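Local coordinates for putative exported protein (Peptoclostridium difficile, PDB 5TTA) that is of unknown function but is probably exported from the cell and belongs to an uncharacterised family in the E-set clan, at residues N38-I43 / V213-G218; M137-P142 / K170-Q175; D144-F149 / K163-M168. One frame throughout, in Å; residues are numbered along the deposited sequence.

How the interactions relate
Following the chain from its N terminus, the residues leading into strand 41-50 are the first to be paired, and with the most distant partner: interaction 1 joins 38-43 to 213-218, with 169 residues in between. It brings the edge of a three-stranded sheet against the end of strand 205-215 in a second, five-stranded sheet. Within that span, interaction 2 packs loop 137-142 on the last turns of helix 156-175. Interaction 3 lies within interaction 2 in turn and pairs helix 143-150 with the middle of the same long helix. The three therefore nest without crossing. Interactions 2 and 3 meet at P141, which touches I146 and W165, and a weak hydrogen bond from N216 to the K174 carbonyl links interactions 1 and 2.

Interaction 1 (N38-I43 / V213-G218); sequences NIPLFI and VTFNDG
L41 and V213 face each other with their CA atoms 7.6 Å apart, and no hydrogen bond joins the two backbones, so this is packing between strands of different sheets and not strand pairing. All the touching is done by four buried apolar side chains. P40 approaches F215 at about a right angle and meets the rim of the ring: P40 CB lies 3.5 Å from F215 CZ, close to the ring plane. A rigid proline suits the place, because its ring offers a compact hydrocarbon surface just before the strand starts. The next ring carbon, P40 CG, lies 3.8 Å from V213 CG2 and so touches both the valine and the rim of F215. The branched valine divides its two methyls between two neighbours. While CG2 meets the proline and also lies over one face of F215, near the rim, CG1 turns to L41 and comes 3.8 Å from L41 CD2. With the leucine CG anti to the backbone N (chi1 -180°), the CD2 methyl is carried toward V213 CG1, which L41 CB also touches. Beyond the strand end the chain reverses in a type I turn from F215 to G218, closed by a 3.0 Å bond from G218 N to F215 O. G218 has a positive phi of 93°, a backbone shape that glycine adopts easily, and the sequence NDG is consistent with a type I turn followed by a G1 bulge. This turn links strand 205-215 to strand 220-222, whose W221 packs on both P40 and F215, while K70 makes a cation-pi contact with the F215 ring. L41 also touches Y75 of strand 72-82 and L64 of strand 58-66, so the contact lies where the two antiparallel sheets meet.

Interaction 2 (M137-P142 / K170-Q175); sequences MQQSPP and KEYAKQ
M137, a selenomethionine in this crystal, lays the end of its chain against the methyl of A173. The chain leaves the backbone with CG anti to the carbonyl carbon and runs on extended, which brings M137 SE to 3.6 Å from A173 CB. The bend at chi3 (63°) then folds CE back onto the same methyl, with M137 CE also 3.6 Å from A173 CB. Alanine suits this helix position, since its short side chain lets the long, flexible one come in close to the helix. Beside this buried pair is a more open one. Q139 sends its amide toward the edge of the Y172 ring, near the ring plane, but the approach of Q139 NE2 to Y172 CE2 is a loose 4.3 Å and no hydrogen bond forms. Residues 137-142 lie in the loop between strand 131-135 and helix 143-150; they start with a type I turn, in which S140 N bonds to M137 O at 2.9 Å, and end with P142 at the N-cap of that helix. D74 OD1 of strand 72-82 receives the M137 N-H, and M73 of the same strand packs on A173. Elsewhere on helix 156-175, K174 NZ forms a salt bridge with E171 OE1 (2.7 Å), three residues back, and meets it from well above the carboxylate plane.

Interaction 3 (D144-F149 / K163-M168); sequences DIISMF and KEWKQM
I146 projects from helix 143-150 against W165 and K166 of helix 156-175, and its two branches serve different partners. The buried, closely packed part is built round the ethyl arm: I146 CD1 reaches the six-membered part of the indole, 3.9 Å from W165 CZ3, and approaches it obliquely, while P141 packs on both residues. W165 holds its CG anti to the backbone N (chi1 174°), which carries the broad ring across toward the isoleucine. A branched aliphatic residue suits this spot because it can press on the ring with one arm and keep a second methyl for the lysine. Helices 143-150 and 156-175 follow each other in the chain, joined by a short loop, and pack together; the CA atoms of I146 and K166 stand 8.2 Å apart. The pair lies at the contact with the second subunit, where F149 of that subunit meets both W165 and its own counterpart F149. The solvent side belongs to K166, which is partly exposed although its atoms come nearer. Its chain bends at chi3 and chi4 and curls around I146 CG2, with K166 CG at 3.7 Å and K166 NZ at 3.6 Å from that methyl. Both the stem and the ammonium end are thus in van der Waals contact with it; a long, weak ion pair with E150 gives the ammonium a polar partner.

Interaction 1 (N38-I43 / V213-G218)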
loop_
_atom_site.group_PDB
_atom_site.type_symbol
_atom_site.label_atom_id
_atom_site.label_comp_id
_atom_site.label_asym_id
_atom_site.label_seq_id
_atom_site.Cartn_x
_atom_site.Cartn_y
_atom_site.Cartn_z
ATOM N N ASN A 38 27.462 20.456 5.610
ATOM C CA ASN A 38 26.913 20.264 6.946
ATOM C C ASN A 38 25.930 19.100 6.937
ATOM O O ASN A 38 24.917 19.137 6.228
ATOM C CB ASN A 38 26.237 21.532 7.462
ATOM C CG ASN A 38 26.167 21.561 8.976
ATOM O OD1 ASN A 38 25.180 21.127 9.577
ATOM N ND2 ASN A 38 27.237 22.045 9.604
ATOM N N ILE A 39 26.224 18.088 7.742
ATOM C CA ILE A 39 25.468 16.841 7.761
ATOM C C ILE A 39 24.060 17.163 8.255
ATOM O O ILE A 39 23.897 17.763 9.331
ATOM C CB ILE A 39 26.171 15.778 8.617
ATOM C CG1 ILE A 39 27.514 15.362 7.991
ATOM C CG2 ILE A 39 25.336 14.530 8.678
ATOM C CD1 ILE A 39 28.687 16.344 8.142
ATOM N N PRO A 40 23.020 16.846 7.475
ATOM C CA PRO A 40 21.653 17.204 7.890
ATOM C C PRO A 40 21.084 16.283 8.963
ATOM O O PRO A 40 20.089 16.643 9.609
ATOM C CB PRO A 40 20.858 17.106 6.579
ATOM C CG PRO A 40 21.586 16.037 5.792
ATOM C CD PRO A 40 23.058 16.280 6.109
ATOM N N LEU A 41 21.644 15.096 9.159
ATOM C CA LEU A 41 21.141 14.139 10.146
ATOM C C LEU A 41 22.303 13.786 11.060
ATOM O O LEU A 41 23.300 13.216 10.605
ATOM C CB LEU A 41 20.573 12.890 9.469
ATOM C CG LEU A 41 20.004 11.789 10.358
ATOM C CD1 LEU A 41 18.823 12.350 11.195
ATOM C CD2 LEU A 41 19.526 10.638 9.494
ATOM N N PHE A 42 22.195 14.149 12.330
ATOM C CA PHE A 42 23.291 14.034 13.278
ATOM C C PHE A 42 23.134 12.776 14.102
ATOM O O PHE A 42 22.084 12.568 14.716
ATOM C CB PHE A 42 23.334 15.233 14.227
ATOM C CG PHE A 42 24.624 15.356 14.977
ATOM C CD1 PHE A 42 24.737 14.916 16.281
ATOM C CD2 PHE A 42 25.731 15.943 14.372
ATOM C CE1 PHE A 42 25.934 15.047 16.977
ATOM C CE2 PHE A 42 26.934 16.072 15.055
ATOM C CZ PHE A 42 27.034 15.621 16.362
ATOM N N ILE A 43 24.176 11.955 14.157
ATOM C CA ILE A 43 24.119 10.781 15.018
ATOM C C ILE A 43 24.768 11.156 16.341
ATOM O O ILE A 43 25.986 11.321 16.430
ATOM C CB ILE A 43 24.782 9.549 14.388
ATOM C CG1 ILE A 43 24.046 9.164 13.117
ATOM C CG2 ILE A 43 24.737 8.366 15.391
ATOM C CD1 ILE A 43 24.628 7.952 12.425
ATOM N N VAL A 213 20.406 10.808 2.996
ATOM C CA VAL A 213 19.064 11.101 3.505
ATOM C C VAL A 213 18.226 11.638 2.358
ATOM O O VAL A 213 18.743 12.198 1.384
ATOM C CB VAL A 213 19.002 12.095 4.700
ATOM C CG1 VAL A 213 19.981 11.744 5.845
ATOM C CG2 VAL A 213 19.132 13.524 4.259
ATOM N N THR A 214 16.912 11.468 2.490
ATOM C CA THR A 214 15.942 11.952 1.513
ATOM C C THR A 214 14.979 12.885 2.232
ATOM O O THR A 214 14.380 12.491 3.236
ATOM C CB THR A 214 15.161 10.799 0.879
ATOM O OG1 THR A 214 16.072 9.851 0.307
ATOM C CG2 THR A 214 14.207 11.337 -0.199
ATOM N N PHE A 215 14.846 14.114 1.738
ATOM C CA PHE A 215 13.958 15.087 2.369
ATOM C C PHE A 215 12.550 14.993 1.780
ATOM O O PHE A 215 12.301 14.297 0.785
ATOM C CB PHE A 215 14.532 16.504 2.224
ATOM C CG PHE A 215 15.892 16.679 2.849
ATOM C CD1 PHE A 215 16.031 16.868 4.222
ATOM C CD2 PHE A 215 17.033 16.682 2.068
ATOM C CE1 PHE A 215 17.283 17.034 4.803
ATOM C CE2 PHE A 215 18.294 16.851 2.639
ATOM C CZ PHE A 215 18.418 17.032 4.003
ATOM N N ASN A 216 11.605 15.673 2.438
ATOM C CA ASN A 216 10.205 15.597 2.035
ATOM C C ASN A 216 9.958 16.156 0.649
ATOM O O ASN A 216 8.965 15.779 0.021
ATOM C CB ASN A 216 9.304 16.326 3.040
ATOM C CG ASN A 216 8.806 15.405 4.131
ATOM O OD1 ASN A 216 9.381 14.337 4.354
ATOM N ND2 ASN A 216 7.736 15.809 4.826
ATOM N N ASP A 217 10.821 17.041 0.151
ATOM C CA ASP A 217 10.621 17.537 -1.202
ATOM C C ASP A 217 11.157 16.582 -2.269
ATOM O O ASP A 217 11.101 16.915 -3.452
ATOM C CB ASP A 217 11.256 18.926 -1.357
ATOM C CG ASP A 217 12.779 18.899 -1.279
ATOM O OD1 ASP A 217 13.359 17.947 -0.722
ATOM O OD2 ASP A 217 13.402 19.851 -1.785
ATOM N N GLY A 218 11.664 15.408 -1.883
ATOM C CA GLY A 218 12.241 14.467 -2.814
ATOM C C GLY A 218 13.741 14.581 -3.016
ATOM O O GLY A 218 14.337 13.674 -3.611
#

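Interaction 2 (M137-P142 / K170-Q175)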
loop_
_atom_site.group_PDB
_atom_site.type_symbol
_atom_site.label_atom_id
_atom_site.label_comp_id
_atom_site.label_asym_id
_atom_site.label_seq_id
_atom_site.Cartn_x
_atom_site.Cartn_y
_atom_site.Cartn_z
HETATM N N MSE A 137 12.597 3.878 5.723
HETATM C CA MSE A 137 11.395 3.323 5.112
HETATM C C MSE A 137 11.599 1.829 4.864
HETATM O O MSE A 137 11.295 1.326 3.783
HETATM C CB MSE A 137 11.044 4.039 3.808
HETATM C CG MSE A 137 10.654 5.505 3.944
HETATM SE SE MSE A 137 10.460 6.336 2.169
HETATM C CE MSE A 137 8.954 5.254 1.511
ATOM N N GLN A 138 12.116 1.135 5.886
ATOM C CA GLN A 138 12.375 -0.300 5.774
ATOM C C GLN A 138 11.097 -1.071 5.457
ATOM O O GLN A 138 11.119 -2.031 4.679
ATOM C CB GLN A 138 13.012 -0.823 7.065
ATOM C CG GLN A 138 13.680 -2.189 6.918
ATOM C CD GLN A 138 15.005 -2.125 6.153
ATOM O OE1 GLN A 138 15.083 -2.543 4.994
ATOM N NE2 GLN A 138 16.058 -1.607 6.809
ATOM N N GLN A 139 9.970 -0.651 6.037
ATOM C CA GLN A 139 8.686 -1.277 5.739
ATOM C C GLN A 139 8.349 -1.226 4.253
ATOM O O GLN A 139 7.584 -2.069 3.769
ATOM C CB GLN A 139 7.571 -0.605 6.559
ATOM C CG GLN A 139 6.956 0.670 5.935
ATOM C CD GLN A 139 7.591 1.972 6.430
ATOM O OE1 GLN A 139 7.913 2.116 7.614
ATOM N NE2 GLN A 139 7.767 2.928 5.516
ATOM N N SER A 140 8.913 -0.248 3.506
ATOM C CA SER A 140 8.621 -0.108 2.091
ATOM C C SER A 140 9.714 -0.773 1.262
ATOM O O SER A 140 10.882 -0.796 1.671
ATOM C CB SER A 140 8.504 1.377 1.711
ATOM O OG SER A 140 7.844 1.549 0.469
ATOM N N PRO A 141 9.377 -1.347 0.109
ATOM C CA PRO A 141 10.415 -1.913 -0.757
ATOM C C PRO A 141 11.326 -0.814 -1.267
ATOM O O PRO A 141 10.866 0.313 -1.520
ATOM C CB PRO A 141 9.619 -2.559 -1.902
ATOM C CG PRO A 141 8.291 -1.876 -1.887
ATOM C CD PRO A 141 8.026 -1.520 -0.455
ATOM N N PRO A 142 12.621 -1.094 -1.413
ATOM C CA PRO A 142 13.549 -0.071 -1.908
ATOM C C PRO A 142 13.139 0.437 -3.284
ATOM O O PRO A 142 12.373 -0.202 -4.014
ATOM C CB PRO A 142 14.899 -0.802 -1.960
ATOM C CG PRO A 142 14.744 -1.961 -1.025
ATOM C CD PRO A 142 13.303 -2.366 -1.114
ATOM N N LYS A 170 4.762 7.235 -0.848
ATOM C CA LYS A 170 5.542 8.449 -0.626
ATOM C C LYS A 170 4.820 9.409 0.317
ATOM O O LYS A 170 5.452 10.007 1.196
ATOM C CB LYS A 170 5.852 9.118 -1.965
ATOM C CG LYS A 170 6.767 10.320 -1.869
ATOM C CD LYS A 170 7.243 10.772 -3.252
ATOM C CE LYS A 170 6.157 11.529 -4.012
ATOM N NZ LYS A 170 5.887 12.884 -3.438
ATOM N N GLU A 171 3.494 9.554 0.182
ATOM C CA GLU A 171 2.778 10.492 1.049
ATOM C C GLU A 171 2.783 10.033 2.507
ATOM O O GLU A 171 2.953 10.853 3.423
ATOM C CB GLU A 171 1.343 10.705 0.558
ATOM C CG GLU A 171 1.199 11.710 -0.590
ATOM C CD GLU A 171 1.465 13.160 -0.174
ATOM O OE1 GLU A 171 1.846 13.409 0.992
ATOM O OE2 GLU A 171 1.287 14.063 -1.021
ATOM N N TYR A 172 2.586 8.732 2.744
ATOM C CA TYR A 172 2.665 8.201 4.101
ATOM C C TYR A 172 4.035 8.475 4.712
ATOM O O TYR A 172 4.138 8.962 5.845
ATOM C CB TYR A 172 2.355 6.703 4.084
ATOM C CG TYR A 172 2.615 5.970 5.383
ATOM C CD1 TYR A 172 1.623 5.859 6.357
ATOM C CD2 TYR A 172 3.845 5.362 5.631
ATOM C CE1 TYR A 172 1.856 5.173 7.552
ATOM C CE2 TYR A 172 4.087 4.675 6.819
ATOM C CZ TYR A 172 3.091 4.584 7.774
ATOM O OH TYR A 172 3.330 3.908 8.952
ATOM N N ALA A 173 5.099 8.205 3.956
ATOM C CA ALA A 173 6.447 8.456 4.452
ATOM C C ALA A 173 6.666 9.936 4.752
ATOM O O ALA A 173 7.358 10.280 5.715
ATOM C CB ALA A 173 7.475 7.945 3.443
ATOM N N LYS A 174 6.075 10.833 3.954
ATOM C CA LYS A 174 6.200 12.264 4.241
ATOM C C LYS A 174 5.494 12.632 5.548
ATOM O O LYS A 174 5.995 13.441 6.336
ATOM C CB LYS A 174 5.659 13.083 3.066
ATOM C CG LYS A 174 6.757 13.387 2.024
ATOM C CD LYS A 174 6.279 13.300 0.564
ATOM C CE LYS A 174 5.601 14.573 0.070
ATOM N NZ LYS A 174 4.216 14.733 0.599
ATOM N N GLN A 175 4.344 12.021 5.812
ATOM C CA GLN A 175 3.650 12.299 7.063
ATOM C C GLN A 175 4.406 11.753 8.271
ATOM O O GLN A 175 4.262 12.279 9.381
ATOM C CB GLN A 175 2.243 11.721 6.991
ATOM C CG GLN A 175 1.407 12.359 5.904
ATOM C CD GLN A 175 0.009 11.780 5.843
ATOM O OE1 GLN A 175 -0.616 11.533 6.875
ATOM N NE2 GLN A 175 -0.481 11.539 4.632
#

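Interaction 3 (D144-F149 / K163-M168)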
loop_
_atom_site.group_PDB
_atom_site.type_symbol
_atom_site.label_atom_id
_atom_site.label_comp_id
_atom_site.label_asym_id
_atom_site.label_seq_id
_atom_site.Cartn_x
_atom_site.Cartn_y
_atom_site.Cartn_z
ATOM N N ASP A 144 15.066 0.828 -5.908
ATOM C CA ASP A 144 15.582 -0.067 -6.942
ATOM C C ASP A 144 14.591 -1.186 -7.238
ATOM O O ASP A 144 14.404 -1.575 -8.399
ATOM C CB ASP A 144 16.926 -0.662 -6.514
ATOM C CG ASP A 144 18.022 0.380 -6.387
ATOM O OD1 ASP A 144 18.520 0.577 -5.256
ATOM O OD2 ASP A 144 18.402 0.981 -7.418
ATOM N N ILE A 145 13.941 -1.711 -6.197
ATOM C CA ILE A 145 12.983 -2.795 -6.372
ATOM C C ILE A 145 11.682 -2.275 -6.972
ATOM O O ILE A 145 11.095 -2.911 -7.853
ATOM C CB ILE A 145 12.775 -3.526 -5.028
ATOM C CG1 ILE A 145 13.908 -4.533 -4.814
ATOM C CG2 ILE A 145 11.439 -4.229 -4.979
ATOM C CD1 ILE A 145 13.908 -5.207 -3.469
ATOM N N ILE A 146 11.220 -1.100 -6.542
ATOM C CA ILE A 146 10.035 -0.525 -7.171
ATOM C C ILE A 146 10.307 -0.204 -8.641
ATOM O O ILE A 146 9.433 -0.382 -9.500
ATOM C CB ILE A 146 9.558 0.709 -6.382
ATOM C CG1 ILE A 146 9.206 0.297 -4.948
ATOM C CG2 ILE A 146 8.367 1.348 -7.076
ATOM C CD1 ILE A 146 8.783 1.441 -4.052
ATOM N N SER A 147 11.530 0.242 -8.960
ATOM C CA SER A 147 11.872 0.539 -10.350
ATOM C C SER A 147 11.888 -0.718 -11.213
ATOM O O SER A 147 11.573 -0.648 -12.406
ATOM C CB SER A 147 13.225 1.247 -10.426
ATOM O OG SER A 147 13.145 2.555 -9.888
HETATM N N MSE A 148 12.253 -1.861 -10.639
HETATM C CA MSE A 148 12.216 -3.131 -11.360
HETATM C C MSE A 148 10.795 -3.496 -11.721
HETATM O O MSE A 148 10.525 -4.019 -12.795
HETATM C CB MSE A 148 12.810 -4.250 -10.523
HETATM C CG MSE A 148 14.287 -4.126 -10.276
HETATM SE SE MSE A 148 14.817 -5.486 -8.994
HETATM C CE MSE A 148 14.193 -7.051 -9.990
ATOM N N PHE A 149 9.886 -3.221 -10.789
ATOM C CA PHE A 149 8.488 -3.572 -10.998
ATOM C C PHE A 149 7.863 -2.722 -12.098
ATOM O O PHE A 149 7.087 -3.229 -12.914
ATOM C CB PHE A 149 7.721 -3.439 -9.680
ATOM C CG PHE A 149 8.057 -4.517 -8.675
ATOM C CD1 PHE A 149 8.181 -5.841 -9.072
ATOM C CD2 PHE A 149 8.266 -4.207 -7.343
ATOM C CE1 PHE A 149 8.489 -6.833 -8.161
ATOM C CE2 PHE A 149 8.580 -5.199 -6.434
ATOM C CZ PHE A 149 8.688 -6.511 -6.843
ATOM N N LYS A 163 1.478 2.942 -9.950
ATOM C CA LYS A 163 1.715 4.384 -9.859
ATOM C C LYS A 163 0.966 5.002 -8.679
ATOM O O LYS A 163 1.528 5.800 -7.920
ATOM C CB LYS A 163 1.302 5.068 -11.163
ATOM C CG LYS A 163 1.271 6.577 -11.059
ATOM N N GLU A 164 -0.316 4.660 -8.512
ATOM C CA GLU A 164 -1.056 5.224 -7.389
ATOM C C GLU A 164 -0.493 4.725 -6.064
ATOM O O GLU A 164 -0.423 5.480 -5.087
ATOM C CB GLU A 164 -2.538 4.885 -7.519
ATOM C CG GLU A 164 -3.282 5.794 -8.482
ATOM C CD GLU A 164 -4.614 5.217 -8.918
ATOM O OE1 GLU A 164 -4.770 4.943 -10.130
ATOM O OE2 GLU A 164 -5.499 5.027 -8.051
ATOM N N TRP A 165 -0.068 3.460 -6.025
ATOM C CA TRP A 165 0.481 2.886 -4.800
ATOM C C TRP A 165 1.801 3.552 -4.429
ATOM O O TRP A 165 2.043 3.867 -3.255
ATOM C CB TRP A 165 0.663 1.374 -4.975
ATOM C CG TRP A 165 1.353 0.715 -3.833
ATOM C CD1 TRP A 165 0.785 0.278 -2.671
ATOM C CD2 TRP A 165 2.751 0.438 -3.728
ATOM N NE1 TRP A 165 1.745 -0.267 -1.852
ATOM C CE2 TRP A 165 2.962 -0.183 -2.480
ATOM C CE3 TRP A 165 3.848 0.650 -4.571
ATOM C CZ2 TRP A 165 4.223 -0.586 -2.052
ATOM C CZ3 TRP A 165 5.098 0.250 -4.145
ATOM C CH2 TRP A 165 5.277 -0.365 -2.899
ATOM N N LYS A 166 2.662 3.773 -5.419
ATOM C CA LYS A 166 3.916 4.487 -5.190
ATOM C C LYS A 166 3.680 5.832 -4.527
ATOM O O LYS A 166 4.339 6.172 -3.539
ATOM C CB LYS A 166 4.645 4.700 -6.513
ATOM C CG LYS A 166 5.344 3.496 -7.083
ATOM C CD LYS A 166 5.986 3.888 -8.408
ATOM C CE LYS A 166 6.851 5.133 -8.257
ATOM N NZ LYS A 166 8.163 4.858 -7.598
ATOM N N GLN A 167 2.756 6.625 -5.081
ATOM C CA GLN A 167 2.520 7.971 -4.569
ATOM C C GLN A 167 2.024 7.928 -3.131
ATOM O O GLN A 167 2.531 8.651 -2.266
ATOM C CB GLN A 167 1.521 8.709 -5.463
HETATM N N MSE A 168 1.034 7.078 -2.859
HETATM C CA MSE A 168 0.510 6.893 -1.509
HETATM C C MSE A 168 1.584 6.452 -0.517
HETATM O O MSE A 168 1.610 6.919 0.622
HETATM C CB MSE A 168 -0.638 5.885 -1.528
HETATM C CG MSE A 168 -1.945 6.466 -2.049
HETATM SE SE MSE A 168 -2.428 8.131 -1.138
HETATM C CE MSE A 168 -1.675 9.429 -2.401
#